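Transcobalamin-1 (PDB 4KKI) captures vitamin B12 with femtomolar affinity and shields it from stomach acid. Local coordinates at residues 62-67 / 293-298; 55-60 / 286-291; 246-251 / 263-268. All blocks are in the same frame, centred on the assembly; numbering follows the deposited sequence.

Contact 1. Residues 62-67 / 293-298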
loop_
_atom_site.group_PDB
_atom_site.type_symbol
_atom_site.label_atom_id
_atom_site.label_comp_id
_atom_site.label_asym_id
_atom_site.label_seq_id
_atom_site.Cartn_x
_atom_site.Cartn_y
_atom_site.Cartn_z
ATOM N N LYS A 62 6.091 6.691 -13.619
ATOM C CA LYS A 62 7.485 6.744 -14.054
ATOM C C LYS A 62 8.074 5.340 -14.148
ATOM O O LYS A 62 8.937 5.067 -14.985
ATOM C CB LYS A 62 8.315 7.626 -13.114
ATOM C CG LYS A 62 7.871 9.085 -13.091
ATOM C CD LYS A 62 9.019 10.036 -13.388
ATOM C CE LYS A 62 10.070 10.010 -12.292
ATOM N NZ LYS A 62 11.182 10.958 -12.585
ATOM N N LEU A 63 7.579 4.449 -13.297
ATOM C CA LEU A 63 8.044 3.071 -13.256
ATOM C C LEU A 63 7.714 2.308 -14.541
ATOM O O LEU A 63 8.435 1.389 -14.929
ATOM C CB LEU A 63 7.436 2.362 -12.048
ATOM C CG LEU A 63 8.195 1.155 -11.509
ATOM C CD1 LEU A 63 9.662 1.496 -11.299
ATOM C CD2 LEU A 63 7.556 0.714 -10.210
ATOM N N VAL A 64 6.625 2.694 -15.198
ATOM C CA VAL A 64 6.239 2.069 -16.460
ATOM C C VAL A 64 6.550 2.972 -17.657
ATOM O O VAL A 64 6.002 2.794 -18.745
ATOM C CB VAL A 64 4.751 1.654 -16.460
ATOM C CG1 VAL A 64 4.478 0.689 -15.317
ATOM C CG2 VAL A 64 3.850 2.871 -16.347
ATOM N N GLY A 65 7.438 3.938 -17.448
ATOM C CA GLY A 65 7.889 4.805 -18.522
ATOM C C GLY A 65 6.827 5.789 -18.963
ATOM O O GLY A 65 6.679 6.074 -20.149
ATOM N N ILE A 66 6.074 6.305 -18.002
ATOM C CA ILE A 66 5.054 7.297 -18.298
ATOM C C ILE A 66 5.283 8.567 -17.490
ATOM O O ILE A 66 5.412 8.525 -16.266
ATOM C CB ILE A 66 3.644 6.768 -18.007
ATOM C CG1 ILE A 66 3.312 5.590 -18.923
ATOM C CG2 ILE A 66 2.620 7.873 -18.192
ATOM C CD1 ILE A 66 1.927 5.022 -18.693
ATOM N N GLN A 67 5.346 9.699 -18.181
ATOM C CA GLN A 67 5.487 10.982 -17.512
ATOM C C GLN A 67 4.226 11.810 -17.702
ATOM O O GLN A 67 3.752 11.976 -18.820
ATOM C CB GLN A 67 6.711 11.728 -18.039
ATOM C CG GLN A 67 8.005 10.944 -17.898
ATOM C CD GLN A 67 9.212 11.716 -18.386
ATOM O OE1 GLN A 67 9.651 11.550 -19.524
ATOM N NE2 GLN A 67 9.758 12.568 -17.524
ATOM N N ALA A 293 3.078 -3.805 -12.023
ATOM C CA ALA A 293 3.079 -5.242 -12.267
ATOM C C ALA A 293 2.389 -5.599 -13.579
ATOM O O ALA A 293 2.833 -6.492 -14.295
ATOM C CB ALA A 293 2.432 -5.981 -11.105
ATOM N N LEU A 294 1.311 -4.888 -13.901
ATOM C CA LEU A 294 0.560 -5.158 -15.126
ATOM C C LEU A 294 1.394 -4.862 -16.370
ATOM O O LEU A 294 1.066 -5.301 -17.472
ATOM C CB LEU A 294 -0.732 -4.342 -15.155
ATOM C CG LEU A 294 -1.641 -4.499 -13.935
ATOM C CD1 LEU A 294 -2.868 -3.613 -14.066
ATOM C CD2 LEU A 294 -2.040 -5.952 -13.743
ATOM N N MET A 295 2.472 -4.110 -16.178
ATOM C CA MET A 295 3.367 -3.754 -17.266
ATOM C C MET A 295 4.679 -4.506 -17.116
ATOM O O MET A 295 5.664 -4.196 -17.784
ATOM C CB MET A 295 3.637 -2.251 -17.256
ATOM C CG MET A 295 3.706 -1.637 -18.632
ATOM S SD MET A 295 2.066 -1.196 -19.214
ATOM C CE MET A 295 1.699 0.164 -18.110
ATOM N N GLY A 296 4.688 -5.490 -16.221
ATOM C CA GLY A 296 5.852 -6.334 -16.019
ATOM C C GLY A 296 6.967 -5.638 -15.263
ATOM O O GLY A 296 8.139 -5.982 -15.409
ATOM N N LYS A 297 6.596 -4.659 -14.444
ATOM C CA LYS A 297 7.570 -3.875 -13.698
ATOM C C LYS A 297 7.404 -4.071 -12.198
ATOM O O LYS A 297 6.305 -4.345 -11.716
ATOM C CB LYS A 297 7.424 -2.390 -14.042
ATOM C CG LYS A 297 7.745 -2.047 -15.490
ATOM C CD LYS A 297 9.234 -2.163 -15.764
ATOM C CE LYS A 297 9.564 -1.800 -17.200
ATOM N NZ LYS A 297 11.021 -1.940 -17.482
ATOM N N THR A 298 8.506 -3.941 -11.465
ATOM C CA THR A 298 8.467 -3.955 -10.006
ATOM C C THR A 298 9.252 -2.764 -9.473
ATOM O O THR A 298 9.903 -2.050 -10.237
ATOM C CB THR A 298 9.086 -5.238 -9.416
ATOM O OG1 THR A 298 10.515 -5.131 -9.418
ATOM C CG2 THR A 298 8.662 -6.468 -10.208
#
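V64 and M295 meet with their side chains crossed at about a right angle, at the point where the two backbones come nearest, 6.5 Å between V64 CA and M295 CA. The CB of M295 points at the other segment and lies 3.6 Å from V64 CG1. Bends at chi2 (86°) and chi3 (69°) curl the end of the methionine, and its CE comes back to within 3.8 Å of V64 CB. The valine is thus touched at its branch point as well as at both methyls, since M295 CE also lies 3.9 Å from V64 CG2.

Both residues directly precede the glycine of a helix-ending turn. Helices 55-63 and 284-294 both end in a Schellman motif whose C-prime residue is a glycine with positive phi: G65 N bonds back to K62 O at one end, and G296 N to A293 O at the other. The contact therefore joins the C-terminal ends of two neighbouring helices of the alpha6-alpha6 barrel.

L63, the residue before V64, meets T298 and K297. Its CG, anti to the backbone N, lies 3.8 Å from T298 O, and both methyls are about as near to that oxygen. K297 passes over the backbone of the same leucine, its CG 3.5 Å from L63 O, and its aliphatic chain runs on past that oxygen. No hydrogen bond crosses between the segments; the T298 hydroxyl pairs instead with L300 N, and F299 and I302 pack on L63.

Contact 2. Residues 55-60 / 286-291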
loop_
_atom_site.group_PDB
_atom_site.type_symbol
_atom_site.label_atom_id
_atom_site.label_comp_id
_atom_site.label_asym_id
_atom_site.label_seq_id
_atom_site.Cartn_x
_atom_site.Cartn_y
_atom_site.Cartn_z
ATOM N N VAL A 55 2.556 11.489 -4.994
ATOM C CA VAL A 55 3.822 10.774 -4.887
ATOM C C VAL A 55 3.709 9.341 -5.400
ATOM O O VAL A 55 4.479 8.917 -6.262
ATOM C CB VAL A 55 4.324 10.752 -3.434
ATOM C CG1 VAL A 55 5.583 9.904 -3.321
ATOM C CG2 VAL A 55 4.573 12.173 -2.942
ATOM N N ASN A 56 2.747 8.600 -4.858
ATOM C CA ASN A 56 2.504 7.225 -5.282
ATOM C C ASN A 56 2.113 7.141 -6.756
ATOM O O ASN A 56 2.528 6.229 -7.472
ATOM C CB ASN A 56 1.415 6.589 -4.415
ATOM C CG ASN A 56 0.169 7.450 -4.316
ATOM O OD1 ASN A 56 0.087 8.521 -4.922
ATOM N ND2 ASN A 56 -0.813 6.982 -3.552
ATOM N N VAL A 57 1.316 8.106 -7.197
ATOM C CA VAL A 57 0.828 8.152 -8.566
ATOM C C VAL A 57 1.974 8.350 -9.557
ATOM O O VAL A 57 2.100 7.607 -10.533
ATOM C CB VAL A 57 -0.211 9.280 -8.731
ATOM C CG1 VAL A 57 -0.537 9.507 -10.196
ATOM C CG2 VAL A 57 -1.467 8.961 -7.930
ATOM N N VAL A 58 2.810 9.350 -9.295
ATOM C CA VAL A 58 3.936 9.660 -10.169
ATOM C C VAL A 58 4.966 8.528 -10.164
ATOM O O VAL A 58 5.500 8.166 -11.213
ATOM C CB VAL A 58 4.595 11.014 -9.794
ATOM C CG1 VAL A 58 5.929 11.189 -10.505
ATOM C CG2 VAL A 58 3.657 12.169 -10.124
ATOM N N LEU A 59 5.228 7.965 -8.988
ATOM C CA LEU A 59 6.109 6.804 -8.870
ATOM C C LEU A 59 5.629 5.665 -9.765
ATOM O O LEU A 59 6.412 5.068 -10.501
ATOM C CB LEU A 59 6.177 6.322 -7.419
ATOM C CG LEU A 59 6.822 4.953 -7.170
ATOM C CD1 LEU A 59 8.237 4.893 -7.725
ATOM C CD2 LEU A 59 6.823 4.619 -5.685
ATOM N N SER A 60 4.334 5.382 -9.691
ATOM C CA SER A 60 3.718 4.322 -10.475
ATOM C C SER A 60 3.901 4.551 -11.973
ATOM O O SER A 60 4.270 3.639 -12.713
ATOM C CB SER A 60 2.228 4.237 -10.136
ATOM O OG SER A 60 1.554 3.332 -10.988
ATOM N N ALA A 286 -5.083 2.853 -5.302
ATOM C CA ALA A 286 -5.166 1.467 -5.741
ATOM C C ALA A 286 -4.709 1.330 -7.188
ATOM O O ALA A 286 -4.046 0.357 -7.548
ATOM C CB ALA A 286 -6.581 0.932 -5.570
ATOM N N ALA A 287 -5.067 2.310 -8.013
ATOM C CA ALA A 287 -4.654 2.311 -9.410
ATOM C C ALA A 287 -3.135 2.411 -9.516
ATOM O O ALA A 287 -2.514 1.725 -10.328
ATOM C CB ALA A 287 -5.321 3.452 -10.165
ATOM N N ALA A 288 -2.544 3.258 -8.680
ATOM C CA ALA A 288 -1.098 3.437 -8.670
ATOM C C ALA A 288 -0.354 2.165 -8.275
ATOM O O ALA A 288 0.674 1.831 -8.864
ATOM C CB ALA A 288 -0.708 4.586 -7.748
ATOM N N GLN A 289 -0.870 1.450 -7.282
ATOM C CA GLN A 289 -0.165 0.278 -6.770
ATOM C C GLN A 289 -0.245 -0.933 -7.695
ATOM O O GLN A 289 0.643 -1.784 -7.683
ATOM C CB GLN A 289 -0.659 -0.086 -5.370
ATOM C CG GLN A 289 -0.301 0.941 -4.320
ATOM C CD GLN A 289 -0.698 0.510 -2.924
ATOM O OE1 GLN A 289 -0.140 0.987 -1.935
ATOM N NE2 GLN A 289 -1.664 -0.395 -2.835
ATOM N N VAL A 290 -1.302 -1.007 -8.498
ATOM C CA VAL A 290 -1.512 -2.172 -9.354
ATOM C C VAL A 290 -0.808 -2.045 -10.710
ATOM O O VAL A 290 -0.422 -3.048 -11.311
ATOM C CB VAL A 290 -3.020 -2.472 -9.561
ATOM C CG1 VAL A 290 -3.649 -1.485 -10.539
ATOM C CG2 VAL A 290 -3.218 -3.899 -10.047
ATOM N N LEU A 291 -0.618 -0.811 -11.166
ATOM C CA LEU A 291 -0.107 -0.545 -12.513
ATOM C C LEU A 291 1.254 -1.159 -12.899
ATOM O O LEU A 291 1.360 -1.770 -13.962
ATOM C CB LEU A 291 -0.121 0.963 -12.812
ATOM C CG LEU A 291 0.406 1.376 -14.187
ATOM C CD1 LEU A 291 -0.479 0.811 -15.292
ATOM C CD2 LEU A 291 0.518 2.896 -14.301
#
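A288 sets its methyl group against the backbone of helix 55-60, with CB 3.6 Å from N56 O and 3.8 Å from S60 CB. Here the backbones come nearest, 5.1 Å between V57 CA and A288 CA, and the helix axes approach to 8.4 Å, running nearly parallel at 27°. The oxygen of A288 is used as well: S60 OG donates to A288 O over 2.7 Å, lying in the carbonyl plane on a lone pair. The hydroxyl gets there because OG stands anti to the backbone N of S60 (chi1 173°).

Q289, next in the chain, lies beside this interface and serves the ligand, its NE2 hydrogen-bonded to cyanocobalamin. One turn after A288, L291 packs against the same serine hydroxyl, with CB 3.4 Å and CD2 3.5 Å from S60 OG. M43 of helix 37-45 packs on V57, S60 and A288, and N56 ND2 makes a weak hydrogen bond to N285 OD1.

Two helices of the cobalamin-binding alpha domain are thus joined with an alanine and a serine between them, residues small enough for such a close approach. The serine hydroxyl, buried beside a leucine, spends its proton on a main-chain carbonyl, which adds a directional bond to a seam otherwise made by van der Waals contact and ties helix 55-63 to the helix that carries the cobalamin-binding residue Q289.

Contact 3. Residues 246-251 / 263-268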
loop_
_atom_site.group_PDB
_atom_site.type_symbol
_atom_site.label_atom_id
_atom_site.label_comp_id
_atom_site.label_asym_id
_atom_site.label_seq_id
_atom_site.Cartn_x
_atom_site.Cartn_y
_atom_site.Cartn_z
ATOM N N GLU A 246 0.898 -5.622 -6.003
ATOM C CA GLU A 246 2.212 -5.663 -5.381
ATOM C C GLU A 246 2.619 -7.090 -5.020
ATOM O O GLU A 246 3.805 -7.392 -4.909
ATOM C CB GLU A 246 2.272 -4.718 -4.178
ATOM C CG GLU A 246 2.040 -3.259 -4.572
ATOM C CD GLU A 246 2.302 -2.274 -3.446
ATOM O OE1 GLU A 246 2.064 -2.622 -2.270
ATOM O OE2 GLU A 246 2.751 -1.145 -3.743
ATOM N N ALA A 247 1.636 -7.974 -4.865
ATOM C CA ALA A 247 1.938 -9.389 -4.680
ATOM C C ALA A 247 2.587 -9.944 -5.946
ATOM O O ALA A 247 3.539 -10.721 -5.872
ATOM C CB ALA A 247 0.685 -10.172 -4.322
ATOM N N MET A 248 2.074 -9.531 -7.103
ATOM C CA MET A 248 2.655 -9.913 -8.388
ATOM C C MET A 248 4.111 -9.457 -8.496
ATOM O O MET A 248 4.967 -10.215 -8.951
ATOM C CB MET A 248 1.837 -9.352 -9.558
ATOM C CG MET A 248 0.427 -9.925 -9.690
ATOM S SD MET A 248 -0.547 -9.136 -10.995
ATOM C CE MET A 248 0.371 -9.625 -12.453
ATOM N N GLN A 249 4.386 -8.223 -8.074
ATOM C CA GLN A 249 5.752 -7.704 -8.059
ATOM C C GLN A 249 6.664 -8.610 -7.245
ATOM O O GLN A 249 7.750 -8.982 -7.693
ATOM C CB GLN A 249 5.807 -6.294 -7.466
ATOM C CG GLN A 249 5.197 -5.207 -8.324
ATOM C CD GLN A 249 5.528 -3.822 -7.803
ATOM O OE1 GLN A 249 6.650 -3.566 -7.363
ATOM N NE2 GLN A 249 4.549 -2.924 -7.838
ATOM N N ALA A 250 6.213 -8.954 -6.043
ATOM C CA ALA A 250 6.978 -9.817 -5.149
ATOM C C ALA A 250 7.260 -11.175 -5.789
ATOM O O ALA A 250 8.368 -11.698 -5.684
ATOM C CB ALA A 250 6.248 -9.989 -3.828
ATOM N N LEU A 251 6.257 -11.737 -6.459
ATOM C CA LEU A 251 6.416 -13.026 -7.124
ATOM C C LEU A 251 7.262 -12.911 -8.393
ATOM O O LEU A 251 7.942 -13.864 -8.778
ATOM C CB LEU A 251 5.053 -13.650 -7.442
ATOM C CG LEU A 251 4.176 -14.026 -6.242
ATOM C CD1 LEU A 251 2.866 -14.637 -6.707
ATOM C CD2 LEU A 251 4.909 -14.978 -5.303
ATOM N N TRP A 263 1.680 -21.036 -9.408
ATOM C CA TRP A 263 1.041 -19.775 -9.761
ATOM C C TRP A 263 0.882 -19.611 -11.266
ATOM O O TRP A 263 1.841 -19.753 -12.022
ATOM C CB TRP A 263 1.847 -18.597 -9.210
ATOM C CG TRP A 263 1.241 -17.262 -9.518
ATOM C CD1 TRP A 263 -0.082 -16.927 -9.462
ATOM C CD2 TRP A 263 1.936 -16.083 -9.945
ATOM N NE1 TRP A 263 -0.252 -15.610 -9.818
ATOM C CE2 TRP A 263 0.971 -15.070 -10.120
ATOM C CE3 TRP A 263 3.279 -15.785 -10.192
ATOM C CZ2 TRP A 263 1.308 -13.782 -10.531
ATOM C CZ3 TRP A 263 3.611 -14.505 -10.600
ATOM C CH2 TRP A 263 2.632 -13.520 -10.763
ATOM N N ASN A 264 -0.338 -19.306 -11.691
ATOM C CA ASN A 264 -0.600 -18.957 -13.078
ATOM C C ASN A 264 -0.702 -17.442 -13.181
ATOM O O ASN A 264 -1.743 -16.861 -12.865
ATOM C CB ASN A 264 -1.896 -19.617 -13.552
ATOM C CG ASN A 264 -2.116 -19.480 -15.050
ATOM O OD1 ASN A 264 -1.564 -18.591 -15.697
ATOM N ND2 ASN A 264 -2.934 -20.364 -15.606
ATOM N N CYS A 265 0.382 -16.806 -13.615
ATOM C CA CYS A 265 0.445 -15.348 -13.682
ATOM C C CYS A 265 -0.597 -14.782 -14.637
ATOM O O CYS A 265 -1.164 -13.720 -14.389
ATOM C CB CYS A 265 1.844 -14.885 -14.101
ATOM S SG CYS A 265 2.044 -13.083 -14.197
ATOM N N GLN A 266 -0.848 -15.498 -15.727
ATOM C CA GLN A 266 -1.788 -15.031 -16.735
ATOM C C GLN A 266 -3.215 -14.967 -16.191
ATOM O O GLN A 266 -3.947 -14.019 -16.472
ATOM C CB GLN A 266 -1.728 -15.916 -17.981
ATOM C CG GLN A 266 -2.426 -15.316 -19.187
ATOM C CD GLN A 266 -1.783 -14.018 -19.643
ATOM O OE1 GLN A 266 -2.466 -13.019 -19.868
ATOM N NE2 GLN A 266 -0.461 -14.029 -19.786
ATOM N N GLN A 267 -3.605 -15.973 -15.414
ATOM C CA GLN A 267 -4.934 -15.987 -14.809
ATOM C C GLN A 267 -5.092 -14.810 -13.853
ATOM O O GLN A 267 -6.101 -14.106 -13.882
ATOM C CB GLN A 267 -5.187 -17.299 -14.065
ATOM C CG GLN A 267 -6.583 -17.396 -13.464
ATOM C CD GLN A 267 -6.647 -18.329 -12.271
ATOM O OE1 GLN A 267 -5.620 -18.718 -11.715
ATOM N NE2 GLN A 267 -7.861 -18.689 -11.867
ATOM N N THR A 268 -4.083 -14.605 -13.011
ATOM C CA THR A 268 -4.057 -13.475 -12.088
ATOM C C THR A 268 -4.185 -12.157 -12.847
ATOM O O THR A 268 -4.991 -11.299 -12.488
ATOM C CB THR A 268 -2.758 -13.459 -11.257
ATOM O OG1 THR A 268 -2.723 -14.601 -10.392
ATOM C CG2 THR A 268 -2.677 -12.198 -10.418
#
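The indole of W263 is sandwiched between L251 and C265, two residues further on in its own segment. L251 places CD1 over the centre of one face, 3.7 Å from the centroid of the six-membered ring and 14° off the ring normal, a CH-pi contact. The opposite face is met by C265 CA, displaced toward the rim. L251 CB adds a second touch at the benzo end of the ring, 3.6 Å from W263 CZ3.

M248 comes at about a right angle to the tryptophan, with CG 4.0 Å from W263 CZ2, and reaches past the ring to meet T268 tip to tip: M248 SD is 3.8 Å from T268 CG2. A bend at chi3 (65°) then turns CE toward the cysteine, 4.2 Å from C265 SG.

At the edge of the indole, in its plane, W263 NE1 donates to T268 OG1 at 2.7 Å with an N-H...O angle of 161°. This bond, with the contacts on both faces, is consistent with a fixed ring rotation, and the threonine hydroxyl is also bonded to G236 O. An alanine in place of W263 would probably open a gap beneath L251 CD1 and beside M248 CG, and leave T268 OG1 without its indole donor.

Next in sequence after W263, N264 is the N-cap of helix 265-277, its OD1 accepting weak bonds from Q266 N and Q267 N. C265, in the first turn, is joined by a disulfide to C26 near the start of the modelled chain. The tryptophan thus packs the beginning of helix 265-277 against the preceding helix 244-252, a pairing of consecutive helices within the alpha6-alpha6 barrel of the cobalamin-binding domain.

Overall arrangement
After helix 37-45 the chain enters helix 55-63, which supplies 55-60 to contact 2 and then leads into 62-67 of contact 1. Their partners come more than 220 residues later, on and just beyond helix 284-294, in the same order, so the two closures cross and run along one roughly parallel helix pair to its C-terminal ends; V64 CG2 touches L291 CD2 between them. Contact 3 closes a short loop of 11 residues and lies within both long ones, joining helix 244-252 to helix 265-277. Helix 244-252 also packs on helix 284-294, A293 against M248 and Q249, linking all three contacts within the alpha domain.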